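Local atomic coordinates of (S)-ureidoglycine--glyoxylate transaminase (Bacillus subtilis, PDB entry 3ISL), a protein that catalyses transamination between (S)-ureidoglycine and glyoxylate, giving oxalurate and glycine in purine catabolism, as a homodimer that uses pyridoxal 5'-phosphate. Residues A[13-18]-A[373-378]; A[20-25]-A[201-206]; A[179-184]-A[290-295]; A[197-202]-A[365-370]. All blocks are in the same frame, centred on the assembly; numbering follows the deposited sequence.

Interaction 1: A[13-18]-A[373-378]; sequences TIMTPG and KENVLF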
loop_
_atom_site.group_PDB
_atom_site.type_symbol
_atom_site.label_atom_id
_atom_site.label_comp_id
_atom_site.label_asym_id
_atom_site.label_seq_id
_atom_site.Cartn_x
_atom_site.Cartn_y
_atom_site.Cartn_z
ATOM N N THR A 13 -17.885 14.404 9.246
ATOM C CA THR A 13 -17.068 15.550 9.570
ATOM C C THR A 13 -15.927 14.982 10.355
ATOM O O THR A 13 -16.110 14.619 11.491
ATOM C CB THR A 13 -17.861 16.484 10.446
ATOM O OG1 THR A 13 -18.958 16.966 9.655
ATOM C CG2 THR A 13 -16.996 17.664 10.937
ATOM N N ILE A 14 -14.728 14.938 9.796
ATOM C CA ILE A 14 -13.664 14.192 10.465
ATOM C C ILE A 14 -12.683 15.091 11.189
ATOM O O ILE A 14 -11.922 15.879 10.566
ATOM C CB ILE A 14 -12.862 13.258 9.532
ATOM C CG1 ILE A 14 -13.821 12.263 8.874
ATOM C CG2 ILE A 14 -11.757 12.502 10.370
ATOM C CD1 ILE A 14 -13.140 11.334 7.765
ATOM N N MET A 15 -12.693 14.935 12.513
ATOM C CA MET A 15 -11.885 15.760 13.359
ATOM C C MET A 15 -11.025 14.900 14.305
ATOM O O MET A 15 -10.853 15.252 15.484
ATOM C CB MET A 15 -12.812 16.784 14.139
ATOM C CG MET A 15 -13.381 17.930 13.177
ATOM S SD MET A 15 -12.123 18.828 12.148
ATOM C CE MET A 15 -11.757 20.256 13.176
ATOM N N THR A 16 -10.501 13.792 13.789
ATOM C CA THR A 16 -9.548 12.946 14.515
ATOM C C THR A 16 -8.137 13.371 14.066
ATOM O O THR A 16 -8.005 14.190 13.154
ATOM C CB THR A 16 -9.710 11.501 14.092
ATOM O OG1 THR A 16 -9.370 11.368 12.692
ATOM C CG2 THR A 16 -11.149 11.007 14.347
ATOM N N PRO A 17 -7.087 12.793 14.684
ATOM C CA PRO A 17 -5.724 12.922 14.149
ATOM C C PRO A 17 -5.357 12.010 12.960
ATOM O O PRO A 17 -4.173 11.824 12.682
ATOM C CB PRO A 17 -4.830 12.601 15.367
ATOM C CG PRO A 17 -5.678 12.856 16.601
ATOM C CD PRO A 17 -7.087 12.382 16.114
ATOM N N GLY A 18 -6.352 11.480 12.241
ATOM C CA GLY A 18 -6.133 10.716 11.030
ATOM C C GLY A 18 -6.840 9.388 11.102
ATOM O O GLY A 18 -6.987 8.828 12.181
ATOM N N LYS A 373 -12.446 26.390 8.981
ATOM C CA LYS A 373 -13.352 27.031 9.935
ATOM C C LYS A 373 -14.698 26.350 10.095
ATOM O O LYS A 373 -15.192 26.261 11.210
ATOM C CB LYS A 373 -13.559 28.468 9.567
ATOM C CG LYS A 373 -14.628 28.725 8.501
ATOM C CD LYS A 373 -14.583 30.251 8.106
ATOM C CE LYS A 373 -14.961 31.046 9.327
ATOM N NZ LYS A 373 -14.962 29.981 10.418
ATOM N N GLU A 374 -15.270 25.810 9.017
ATOM C CA GLU A 374 -16.568 25.137 9.098
ATOM C C GLU A 374 -16.538 23.914 10.055
ATOM O O GLU A 374 -17.498 23.684 10.841
ATOM C CB GLU A 374 -17.074 24.698 7.689
ATOM C CG GLU A 374 -17.371 25.909 6.745
ATOM C CD GLU A 374 -16.155 26.286 5.874
ATOM O OE1 GLU A 374 -14.982 25.977 6.212
ATOM O OE2 GLU A 374 -16.381 26.885 4.829
ATOM N N ASN A 375 -15.451 23.143 9.967
ATOM C CA ASN A 375 -15.272 21.909 10.757
ATOM C C ASN A 375 -14.962 22.296 12.222
ATOM O O ASN A 375 -15.467 21.691 13.190
ATOM C CB ASN A 375 -14.107 21.074 10.216
ATOM C CG ASN A 375 -14.506 20.097 9.240
ATOM O OD1 ASN A 375 -13.813 19.062 9.045
ATOM N ND2 ASN A 375 -15.626 20.347 8.584
ATOM N N VAL A 376 -14.153 23.340 12.390
ATOM C CA VAL A 376 -13.876 23.786 13.726
ATOM C C VAL A 376 -15.160 24.263 14.404
ATOM O O VAL A 376 -15.448 23.913 15.517
ATOM C CB VAL A 376 -12.809 24.888 13.729
ATOM C CG1 VAL A 376 -12.875 25.618 15.048
ATOM C CG2 VAL A 376 -11.433 24.224 13.573
ATOM N N LEU A 377 -15.967 25.049 13.710
ATOM C CA LEU A 377 -17.274 25.451 14.269
ATOM C C LEU A 377 -18.214 24.251 14.540
ATOM O O LEU A 377 -18.849 24.181 15.600
ATOM C CB LEU A 377 -17.945 26.461 13.325
ATOM C CG LEU A 377 -17.739 27.981 13.444
ATOM C CD1 LEU A 377 -16.834 28.526 14.526
ATOM C CD2 LEU A 377 -17.604 28.752 12.138
ATOM N N PHE A 378 -18.314 23.306 13.610
ATOM C CA PHE A 378 -19.257 22.192 13.795
ATOM C C PHE A 378 -18.828 21.249 14.908
ATOM O O PHE A 378 -19.674 20.723 15.642
ATOM C CB PHE A 378 -19.439 21.444 12.462
ATOM C CG PHE A 378 -20.621 20.447 12.409
ATOM C CD1 PHE A 378 -21.780 20.593 13.189
ATOM C CD2 PHE A 378 -20.582 19.363 11.487
ATOM C CE1 PHE A 378 -22.850 19.647 13.064
ATOM C CE2 PHE A 378 -21.665 18.439 11.366
ATOM C CZ PHE A 378 -22.772 18.593 12.155
#

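Interaction 2: A[20-25]-A[201-206]; sequences VEVDPR and SVPSGM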
loop_
_atom_site.group_PDB
_atom_site.type_symbol
_atom_site.label_atom_id
_atom_site.label_comp_id
_atom_site.label_asym_id
_atom_site.label_seq_id
_atom_site.Cartn_x
_atom_site.Cartn_y
_atom_site.Cartn_z
ATOM N N VAL A 20 -7.947 11.837 7.966
ATOM C CA VAL A 20 -8.825 12.967 7.853
ATOM C C VAL A 20 -9.481 13.131 6.475
ATOM O O VAL A 20 -9.280 12.301 5.570
ATOM C CB VAL A 20 -8.087 14.274 8.329
ATOM C CG1 VAL A 20 -7.538 14.051 9.766
ATOM C CG2 VAL A 20 -6.930 14.639 7.355
ATOM N N GLU A 21 -10.258 14.175 6.291
ATOM C CA GLU A 21 -11.017 14.348 5.043
ATOM C C GLU A 21 -10.020 14.698 3.956
ATOM O O GLU A 21 -8.989 15.360 4.214
ATOM C CB GLU A 21 -11.987 15.512 5.175
ATOM C CG GLU A 21 -13.159 15.293 6.020
ATOM C CD GLU A 21 -13.797 16.587 6.412
ATOM O OE1 GLU A 21 -13.736 17.594 5.637
ATOM O OE2 GLU A 21 -14.353 16.599 7.517
ATOM N N VAL A 22 -10.323 14.280 2.735
ATOM C CA VAL A 22 -9.506 14.548 1.549
ATOM C C VAL A 22 -10.030 15.749 0.775
ATOM O O VAL A 22 -11.284 15.827 0.511
ATOM C CB VAL A 22 -9.512 13.284 0.712
ATOM C CG1 VAL A 22 -8.785 13.445 -0.609
ATOM C CG2 VAL A 22 -8.784 12.207 1.548
ATOM N N ASP A 23 -9.138 16.661 0.345
ATOM C CA ASP A 23 -9.623 17.759 -0.522
ATOM C C ASP A 23 -10.396 17.168 -1.727
ATOM O O ASP A 23 -9.934 16.188 -2.330
ATOM C CB ASP A 23 -8.453 18.654 -1.041
ATOM C CG ASP A 23 -8.948 19.975 -1.711
ATOM O OD1 ASP A 23 -9.649 19.930 -2.743
ATOM O OD2 ASP A 23 -8.674 21.087 -1.215
ATOM N N PRO A 24 -11.546 17.775 -2.093
ATOM C CA PRO A 24 -12.314 17.401 -3.235
ATOM C C PRO A 24 -11.515 17.405 -4.522
ATOM O O PRO A 24 -11.809 16.581 -5.394
ATOM C CB PRO A 24 -13.415 18.475 -3.265
ATOM C CG PRO A 24 -13.697 18.655 -1.848
ATOM C CD PRO A 24 -12.269 18.826 -1.332
ATOM N N ARG A 25 -10.524 18.302 -4.644
ATOM C CA ARG A 25 -9.663 18.245 -5.834
ATOM C C ARG A 25 -8.825 16.941 -5.905
ATOM O O ARG A 25 -8.485 16.482 -6.978
ATOM C CB ARG A 25 -8.753 19.456 -5.929
ATOM C CG ARG A 25 -9.493 20.736 -6.253
ATOM C CD ARG A 25 -9.351 21.612 -5.033
ATOM N NE ARG A 25 -8.443 22.675 -5.338
ATOM C CZ ARG A 25 -7.763 23.400 -4.456
ATOM N NH1 ARG A 25 -7.760 23.158 -3.114
ATOM N NH2 ARG A 25 -7.033 24.359 -4.967
ATOM N N SER A 201 -3.829 15.208 3.706
ATOM C CA SER A 201 -5.204 14.946 3.244
ATOM C C SER A 201 -5.187 14.176 1.918
ATOM O O SER A 201 -5.899 14.513 0.955
ATOM C CB SER A 201 -5.992 16.273 3.104
ATOM O OG SER A 201 -6.379 16.659 4.403
ATOM N N VAL A 202 -4.344 13.158 1.885
ATOM C CA VAL A 202 -4.341 12.176 0.797
ATOM C C VAL A 202 -4.771 10.818 1.305
ATOM O O VAL A 202 -4.398 10.469 2.379
ATOM C CB VAL A 202 -2.953 12.187 0.103
ATOM C CG1 VAL A 202 -2.726 10.985 -0.829
ATOM C CG2 VAL A 202 -2.799 13.527 -0.607
ATOM N N PRO A 203 -5.594 10.049 0.538
ATOM C CA PRO A 203 -6.019 8.734 1.091
ATOM C C PRO A 203 -4.835 7.966 1.660
ATOM O O PRO A 203 -3.755 7.975 1.044
ATOM C CB PRO A 203 -6.590 8.002 -0.129
ATOM C CG PRO A 203 -7.171 9.133 -0.891
ATOM C CD PRO A 203 -6.144 10.274 -0.792
ATOM N N SER A 204 -5.050 7.297 2.810
ATOM C CA SER A 204 -3.970 6.583 3.512
ATOM C C SER A 204 -3.555 5.456 2.612
ATOM O O SER A 204 -4.337 5.069 1.740
ATOM C CB SER A 204 -4.474 6.044 4.833
ATOM O OG SER A 204 -5.853 5.812 4.613
ATOM N N GLY A 205 -2.370 4.920 2.850
ATOM C CA GLY A 205 -1.829 3.888 1.975
ATOM C C GLY A 205 -0.656 4.276 1.086
ATOM O O GLY A 205 -0.307 3.545 0.141
ATOM N N MET A 206 0.018 5.396 1.414
ATOM C CA MET A 206 1.368 5.586 0.861
ATOM C C MET A 206 2.176 6.348 1.850
ATOM O O MET A 206 1.584 7.015 2.726
ATOM C CB MET A 206 1.360 6.264 -0.518
ATOM C CG MET A 206 1.719 5.345 -1.743
ATOM S SD MET A 206 1.700 6.581 -3.025
ATOM C CE MET A 206 2.452 5.860 -4.482
#

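Interaction 3: A[179-184]-A[290-295]; sequences GCEVKV and TRFERH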
loop_
_atom_site.group_PDB
_atom_site.type_symbol
_atom_site.label_atom_id
_atom_site.label_comp_id
_atom_site.label_asym_id
_atom_site.label_seq_id
_atom_site.Cartn_x
_atom_site.Cartn_y
_atom_site.Cartn_z
ATOM N N GLY A 179 1.777 20.112 7.801
ATOM C CA GLY A 179 0.943 20.783 8.820
ATOM C C GLY A 179 1.745 21.656 9.774
ATOM O O GLY A 179 1.293 22.741 10.157
ATOM N N CYS A 180 2.908 21.149 10.166
ATOM C CA CYS A 180 3.865 21.818 11.049
ATOM C C CYS A 180 5.185 21.828 10.333
ATOM O O CYS A 180 5.486 20.907 9.541
ATOM C CB CYS A 180 4.101 21.045 12.389
ATOM S SG CYS A 180 2.555 20.413 13.135
ATOM N N GLU A 181 6.038 22.774 10.721
ATOM C CA GLU A 181 7.326 22.917 10.068
ATOM C C GLU A 181 8.051 21.604 10.127
ATOM O O GLU A 181 8.176 21.049 11.189
ATOM C CB GLU A 181 8.177 23.925 10.834
ATOM C CG GLU A 181 8.339 25.188 10.133
ATOM C CD GLU A 181 9.314 26.046 10.885
ATOM O OE1 GLU A 181 10.064 25.501 11.759
ATOM O OE2 GLU A 181 9.288 27.271 10.638
ATOM N N VAL A 182 8.526 21.118 8.995
ATOM C CA VAL A 182 9.589 20.110 9.024
ATOM C C VAL A 182 10.750 20.518 8.136
ATOM O O VAL A 182 10.563 20.832 6.992
ATOM C CB VAL A 182 9.139 18.591 9.029
ATOM C CG1 VAL A 182 7.676 18.351 9.030
ATOM C CG2 VAL A 182 10.049 17.567 8.288
ATOM N N LYS A 183 11.951 20.582 8.688
ATOM C CA LYS A 183 12.998 21.149 7.875
ATOM C C LYS A 183 14.109 20.124 7.855
ATOM O O LYS A 183 14.957 20.120 8.739
ATOM C CB LYS A 183 13.427 22.540 8.454
ATOM C CG LYS A 183 12.287 23.568 8.630
ATOM C CD LYS A 183 12.869 24.821 9.434
ATOM C CE LYS A 183 12.393 26.189 8.882
ATOM N NZ LYS A 183 13.063 27.408 9.702
ATOM N N VAL A 184 14.090 19.209 6.891
ATOM C CA VAL A 184 15.072 18.180 6.967
ATOM C C VAL A 184 16.522 18.600 6.775
ATOM O O VAL A 184 17.383 18.070 7.497
ATOM C CB VAL A 184 14.732 16.761 6.307
ATOM C CG1 VAL A 184 13.219 16.349 6.314
ATOM C CG2 VAL A 184 15.570 16.424 5.074
ATOM N N THR A 290 2.378 29.734 4.769
ATOM C CA THR A 290 0.937 30.019 4.796
ATOM C C THR A 290 0.164 28.833 5.353
ATOM O O THR A 290 -0.643 28.972 6.270
ATOM C CB THR A 290 0.407 30.365 3.373
ATOM O OG1 THR A 290 1.166 31.440 2.873
ATOM C CG2 THR A 290 -1.079 30.799 3.347
ATOM N N ARG A 291 0.397 27.642 4.810
ATOM C CA ARG A 291 -0.253 26.477 5.360
ATOM C C ARG A 291 0.030 26.248 6.835
ATOM O O ARG A 291 -0.898 25.927 7.562
ATOM C CB ARG A 291 0.087 25.220 4.535
ATOM C CG ARG A 291 -0.654 24.029 4.929
ATOM C CD ARG A 291 -0.512 23.010 3.804
ATOM N NE ARG A 291 -1.241 21.751 3.964
ATOM C CZ ARG A 291 -2.313 21.406 3.216
ATOM N NH1 ARG A 291 -2.800 22.252 2.319
ATOM N NH2 ARG A 291 -2.879 20.209 3.349
ATOM N N PHE A 292 1.271 26.395 7.298
ATOM C CA PHE A 292 1.509 26.201 8.758
ATOM C C PHE A 292 0.781 27.230 9.609
ATOM O O PHE A 292 0.263 26.914 10.714
ATOM C CB PHE A 292 3.002 26.255 9.143
ATOM C CG PHE A 292 3.917 25.338 8.314
ATOM C CD1 PHE A 292 3.468 24.100 7.814
ATOM C CD2 PHE A 292 5.235 25.723 8.058
ATOM C CE1 PHE A 292 4.305 23.272 7.042
ATOM C CE2 PHE A 292 6.088 24.887 7.284
ATOM C CZ PHE A 292 5.625 23.651 6.815
ATOM N N GLU A 293 0.774 28.476 9.125
ATOM C CA GLU A 293 0.059 29.564 9.812
ATOM C C GLU A 293 -1.475 29.294 9.809
ATOM O O GLU A 293 -2.167 29.517 10.817
ATOM C CB GLU A 293 0.385 30.934 9.165
ATOM C CG GLU A 293 -0.603 32.016 9.596
ATOM C CD GLU A 293 -0.461 32.326 11.085
ATOM O OE1 GLU A 293 -1.468 32.703 11.750
ATOM O OE2 GLU A 293 0.686 32.186 11.596
ATOM N N ARG A 294 -1.987 28.755 8.702
ATOM C CA ARG A 294 -3.401 28.405 8.637
ATOM C C ARG A 294 -3.766 27.300 9.668
ATOM O O ARG A 294 -4.839 27.291 10.241
ATOM C CB ARG A 294 -3.695 27.975 7.183
ATOM C CG ARG A 294 -5.178 27.703 6.828
ATOM C CD ARG A 294 -5.525 26.242 6.876
ATOM N NE ARG A 294 -4.909 25.494 5.766
ATOM C CZ ARG A 294 -5.178 24.237 5.450
ATOM N NH1 ARG A 294 -6.029 23.563 6.180
ATOM N NH2 ARG A 294 -4.511 23.651 4.418
ATOM N N HIS A 295 -2.867 26.336 9.869
ATOM C CA HIS A 295 -3.087 25.297 10.895
ATOM C C HIS A 295 -3.086 25.959 12.308
ATOM O O HIS A 295 -3.923 25.649 13.128
ATOM C CB HIS A 295 -2.060 24.169 10.763
ATOM C CG HIS A 295 -2.397 23.191 9.642
ATOM N ND1 HIS A 295 -2.287 23.517 8.299
ATOM C CD2 HIS A 295 -2.877 21.920 9.679
ATOM C CE1 HIS A 295 -2.679 22.483 7.561
ATOM N NE2 HIS A 295 -3.077 21.519 8.379
HETATM O O HOH W 1 1.212 24.587 12.119
#

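Interaction 4: A[197-202]-A[365-370]; sequences QKCLSV and GTMGYS. With PLP (pyridoxal-5'-phosphate), chain C.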
loop_
_atom_site.group_PDB
_atom_site.type_symbol
_atom_site.label_atom_id
_atom_site.label_comp_id
_atom_site.label_asym_id
_atom_site.label_seq_id
_atom_site.Cartn_x
_atom_site.Cartn_y
_atom_site.Cartn_z
ATOM N N GLN A 197 -2.407 10.540 5.050
ATOM C CA GLN A 197 -3.802 10.669 5.435
ATOM C C GLN A 197 -3.987 11.653 6.586
ATOM O O GLN A 197 -5.109 11.758 7.153
ATOM C CB GLN A 197 -4.406 9.304 5.818
ATOM C CG GLN A 197 -3.857 8.765 7.258
ATOM C CD GLN A 197 -2.573 7.914 7.152
ATOM O OE1 GLN A 197 -1.900 7.923 6.119
ATOM N NE2 GLN A 197 -2.254 7.165 8.210
ATOM N N LYS A 198 -2.891 12.327 6.950
ATOM C CA LYS A 198 -2.840 13.333 8.017
ATOM C C LYS A 198 -2.787 14.746 7.442
ATOM O O LYS A 198 -3.656 15.079 6.681
ATOM C CB LYS A 198 -1.769 13.000 9.052
ATOM C CG LYS A 198 -2.224 11.652 9.820
ATOM C CD LYS A 198 -1.303 11.154 10.974
ATOM C CE LYS A 198 -1.648 9.699 11.258
ATOM N NZ LYS A 198 -1.296 9.137 12.550
ATOM N N CYS A 199 -1.814 15.578 7.777
ATOM C CA CYS A 199 -1.866 16.914 7.255
ATOM C C CYS A 199 -1.892 17.094 5.725
ATOM O O CYS A 199 -2.205 18.208 5.242
ATOM C CB CYS A 199 -0.731 17.717 7.882
ATOM S SG CYS A 199 -0.956 17.744 9.639
ATOM N N LEU A 200 -1.465 16.064 4.990
ATOM C CA LEU A 200 -1.513 16.026 3.521
ATOM C C LEU A 200 -2.920 15.760 2.911
ATOM O O LEU A 200 -3.180 16.078 1.757
ATOM C CB LEU A 200 -0.464 14.992 2.948
ATOM C CG LEU A 200 1.016 15.345 3.332
ATOM C CD1 LEU A 200 1.879 14.350 2.543
ATOM C CD2 LEU A 200 1.416 16.837 2.992
ATOM N N SER A 201 -3.829 15.208 3.706
ATOM C CA SER A 201 -5.204 14.946 3.244
ATOM C C SER A 201 -5.187 14.176 1.918
ATOM O O SER A 201 -5.899 14.513 0.955
ATOM C CB SER A 201 -5.992 16.273 3.104
ATOM O OG SER A 201 -6.379 16.659 4.403
ATOM N N VAL A 202 -4.344 13.158 1.885
ATOM C CA VAL A 202 -4.341 12.176 0.797
ATOM C C VAL A 202 -4.771 10.818 1.305
ATOM O O VAL A 202 -4.398 10.469 2.379
ATOM C CB VAL A 202 -2.953 12.187 0.103
ATOM C CG1 VAL A 202 -2.726 10.985 -0.829
ATOM C CG2 VAL A 202 -2.799 13.527 -0.607
ATOM N N GLY A 365 -8.250 16.407 16.093
ATOM C CA GLY A 365 -7.267 16.706 15.031
ATOM C C GLY A 365 -7.769 17.910 14.250
ATOM O O GLY A 365 -9.010 18.086 14.106
ATOM N N THR A 366 -6.863 18.791 13.820
ATOM C CA THR A 366 -7.212 19.913 12.909
ATOM C C THR A 366 -6.111 19.822 11.864
ATOM O O THR A 366 -5.180 20.581 11.910
ATOM C CB THR A 366 -7.156 21.331 13.616
ATOM O OG1 THR A 366 -5.987 21.400 14.443
ATOM C CG2 THR A 366 -8.367 21.572 14.499
ATOM N N MET A 367 -6.199 18.851 10.954
ATOM C CA MET A 367 -5.149 18.558 9.993
ATOM C C MET A 367 -5.627 18.705 8.547
ATOM O O MET A 367 -6.697 18.169 8.205
ATOM C CB MET A 367 -4.727 17.056 10.138
ATOM C CG MET A 367 -4.085 16.702 11.530
ATOM S SD MET A 367 -3.982 14.932 11.660
ATOM C CE MET A 367 -2.560 14.770 12.782
ATOM N N GLY A 368 -4.813 19.329 7.667
ATOM C CA GLY A 368 -5.122 19.286 6.282
ATOM C C GLY A 368 -6.477 19.884 5.931
ATOM O O GLY A 368 -6.862 20.959 6.439
ATOM N N TYR A 369 -7.222 19.192 5.079
ATOM C CA TYR A 369 -8.499 19.727 4.585
ATOM C C TYR A 369 -9.529 19.837 5.719
ATOM O O TYR A 369 -10.452 20.629 5.632
ATOM C CB TYR A 369 -9.056 18.821 3.486
ATOM C CG TYR A 369 -10.254 19.473 2.813
ATOM C CD1 TYR A 369 -10.070 20.593 1.957
ATOM C CD2 TYR A 369 -11.534 19.034 3.068
ATOM C CE1 TYR A 369 -11.138 21.222 1.365
ATOM C CE2 TYR A 369 -12.641 19.684 2.481
ATOM C CZ TYR A 369 -12.427 20.785 1.648
ATOM O OH TYR A 369 -13.513 21.403 1.041
ATOM N N SER A 370 -9.434 18.957 6.725
ATOM C CA SER A 370 -10.249 19.027 7.965
ATOM C C SER A 370 -9.975 20.277 8.842
ATOM O O SER A 370 -10.805 20.679 9.746
ATOM C CB SER A 370 -9.952 17.745 8.773
ATOM O OG SER A 370 -10.710 16.630 8.242
HETATM N N1 PLP C . 3.508 7.427 13.123
HETATM C C2 PLP C . 2.789 8.547 13.751
HETATM C C2A PLP C . 3.394 9.590 14.480
HETATM C C3 PLP C . 1.394 8.661 13.680
HETATM O O3 PLP C . 0.724 9.708 14.258
HETATM C C4 PLP C . 0.617 7.750 13.000
HETATM C C4A PLP C . -0.947 7.950 12.941
HETATM C C5 PLP C . 1.254 6.682 12.380
HETATM C C6 PLP C . 2.671 6.485 12.433
HETATM C C5A PLP C . 0.367 5.690 11.705
HETATM O O4P PLP C . 0.745 5.513 10.421
HETATM P P PLP C . -0.226 4.530 9.654
HETATM O O1P PLP C . -1.475 4.200 10.463
HETATM O O2P PLP C . 0.823 3.283 9.325
HETATM O O3P PLP C . -0.607 5.208 8.165
#

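Interaction 1: A[13-18]-A[373-378]
Thr-13 touches both Asn-375 and Phe-378, about one turn apart on helix 373-389, one branch of its forked side chain to each. From CB, 4.1 Å from CD2 of Phe-378, the chain divides. OG1, beside the backbone N (chi1 -65°), meets the ring at its edge and near its plane, 3.4 Å from the same Phe-378 CD2, an approach that sets oxygen against ring C-H. CG2, anti to the backbone N, lies 3.9 Å from CG of Asn-375, and the two side chains slide past each other in opposite directions. Two residues on, Met-15 bends at chi2 and chi3: its SD lies 3.6 Å from CB and 4.0 Å from CG of Asn-375, and its CE meets CG2 of Val-376 at 4.0 Å, a flexible thioether filling an uneven surface. An alanine in place of Asn-375 would probably open a gap beside Thr-13 CG2 and take away part of the sulfur's packing. The polar backbone of strand 13-14 pairs with strand 348-349, and Ser-370 OG bonds to Ile-14 O. Since no hydrogen bond joins the two segments themselves, the strand appears to be seated on the helix by shape and dispersion forces.

Interaction 2: A[20-25]-A[201-206]
Val-22 packs on the carbonyl of Ser-201 where the two segments come closest, with Val-20 at one end and Pro-203 at the other. The serine turns OG beside its own backbone N, anti to the carbonyl carbon (chi1 -78°), and from there donates to Glu-21 O over 2.9 Å. The donor lies nearly in line with that carbonyl, the C=O...OG angle being 170°. CG2 of Val-20 touches the same hydroxyl at 3.6 Å, packing a methyl against it; Tyr-369 N supplies a second bond to OG. Val-22 spreads its two methyls around Ser-201 O, CG1 at 3.5 Å and CG2 at 3.7 Å. Its side chain also crosses that of Pro-203 at about a right angle, CG2 lying 4.0 Å from CD of the ring. A branched valine and a rigid proline suit this buried seam, as neither brings a polar tip. Glu-21 turns the other way, to a salt bridge with Arg-372. Beyond the seam Asp-23 occupies the N-cap of helix 24-29, and its OD2 also forms a salt bridge with Arg-25 NH1, which meets it from above the carboxylate plane. Val-34 of the second subunit packs on Val-22. In this fold type I aminotransferase, the N-terminal segment thus crosses the loop that follows the cofactor-bearing Lys-198, close to the dimer interface.

Interaction 3: A[179-184]-A[290-295]
Phe-292 lays its ring against the backbone of Gly-179, Cys-180 and Glu-181, and most of the buried surface belongs to it and to Gly-179. With CG beside the backbone N (chi1 -51°), the ring has Glu-181 CA over one face, 3.9 Å from the centroid and 24° off the normal, a CH-pi contact. Glu-181 CG adds aliphatic cover, 3.6 Å from CE2, the two side chains crossing at about a right angle. Through these contacts helix 288-308 packs on the loop leading from strand 168-172, in the central sheet of the cofactor-binding domain, to strand 191-193. An alanine in place of Phe-292 would probably leave a gap beside this loop and Glu-181 CG without the ring it packs on. Gly-179 has no side chain, and its bare CA lies over the middle of the His-295 face, 4.0 Å from the centroid and 5° off the normal. That imidazole is fixed by ND1, which donates to Arg-291 O at 2.9 Å, and by NE2, bonded to Gly-368 N. A water donates to Gly-179 O at 2.7 Å and to Phe-292 O at 2.9 Å, bridging the two carbonyls between loop and helix.

Interaction 4: A[197-202]-A[365-370]
Ser-201 OG is gripped twice: it accepts from Tyr-369 N at 2.8 Å, in an almost straight bond of 174°, while donating its own hydrogen bond to Glu-21 O. A serine suits the place because one small hydroxyl can both accept and donate where three chain segments meet. Tyr-369 also rests its CB 3.6 Å from that OG. Next to it, Gly-368 brings its CA to 3.3 Å from Cys-199 O; a CB here would collide with that carbonyl and with the serine hydroxyl, and the backbone also has positive phi, so the position calls for glycine. Met-367, just before it, packs against Lys-198 and Cys-199. It runs side by side with Lys-198 and points the same way, its SD 3.9 Å from Lys-198 CB, while its CG lies 3.8 Å from SG of Cys-199. Residues 198-201 form a type I beta turn, closed by Ser-201 N to Lys-198 O.

The lysine chain extends beyond CG to the cofactor, where NZ is bonded to C4A of the pyridoxal phosphate at 1.3 Å, a length consistent with a Schiff base. Gln-197 bends at chi2 (-90°) and gives NE2 to phosphate O3P at 2.6 Å. Thr-70, Ser-71, Arg-72 and Thr-147 of the same chain, and Thr-267 of the second subunit, also hydrogen-bond to the cofactor. The lysine-linked cofactor, with Gln-197 on its phosphate, is characteristic of fold type I, class-V aminotransferases, and here its lysine turn is backed by the 365-370 loop.

In the fold
Interaction 4 sits at the cofactor and is touched by each of the other three. Interaction 2 is closest, the centres about 7 Å apart, sharing Ser-201 and Val-202, with Val-20 N bonded to Gln-197 O (3.0 Å). Interaction 1, about 10 Å away between centres, joins interaction 4 through Ile-14 O to Ser-370 OG (2.7 Å) and Met-15 O to Gly-365 N (2.9 Å); Ile-14 N reaches Glu-21 OE2 of interaction 2. Interaction 3, about 12 Å from interaction 4 between centres, sends Arg-291 NH2 to Cys-199 O (2.8 Å) and Arg-294 NH1 to Gly-368 O (2.7 Å). The N-terminal segment, helix 288-308 and the 365-370 loop converge on the turn carrying Lys-198.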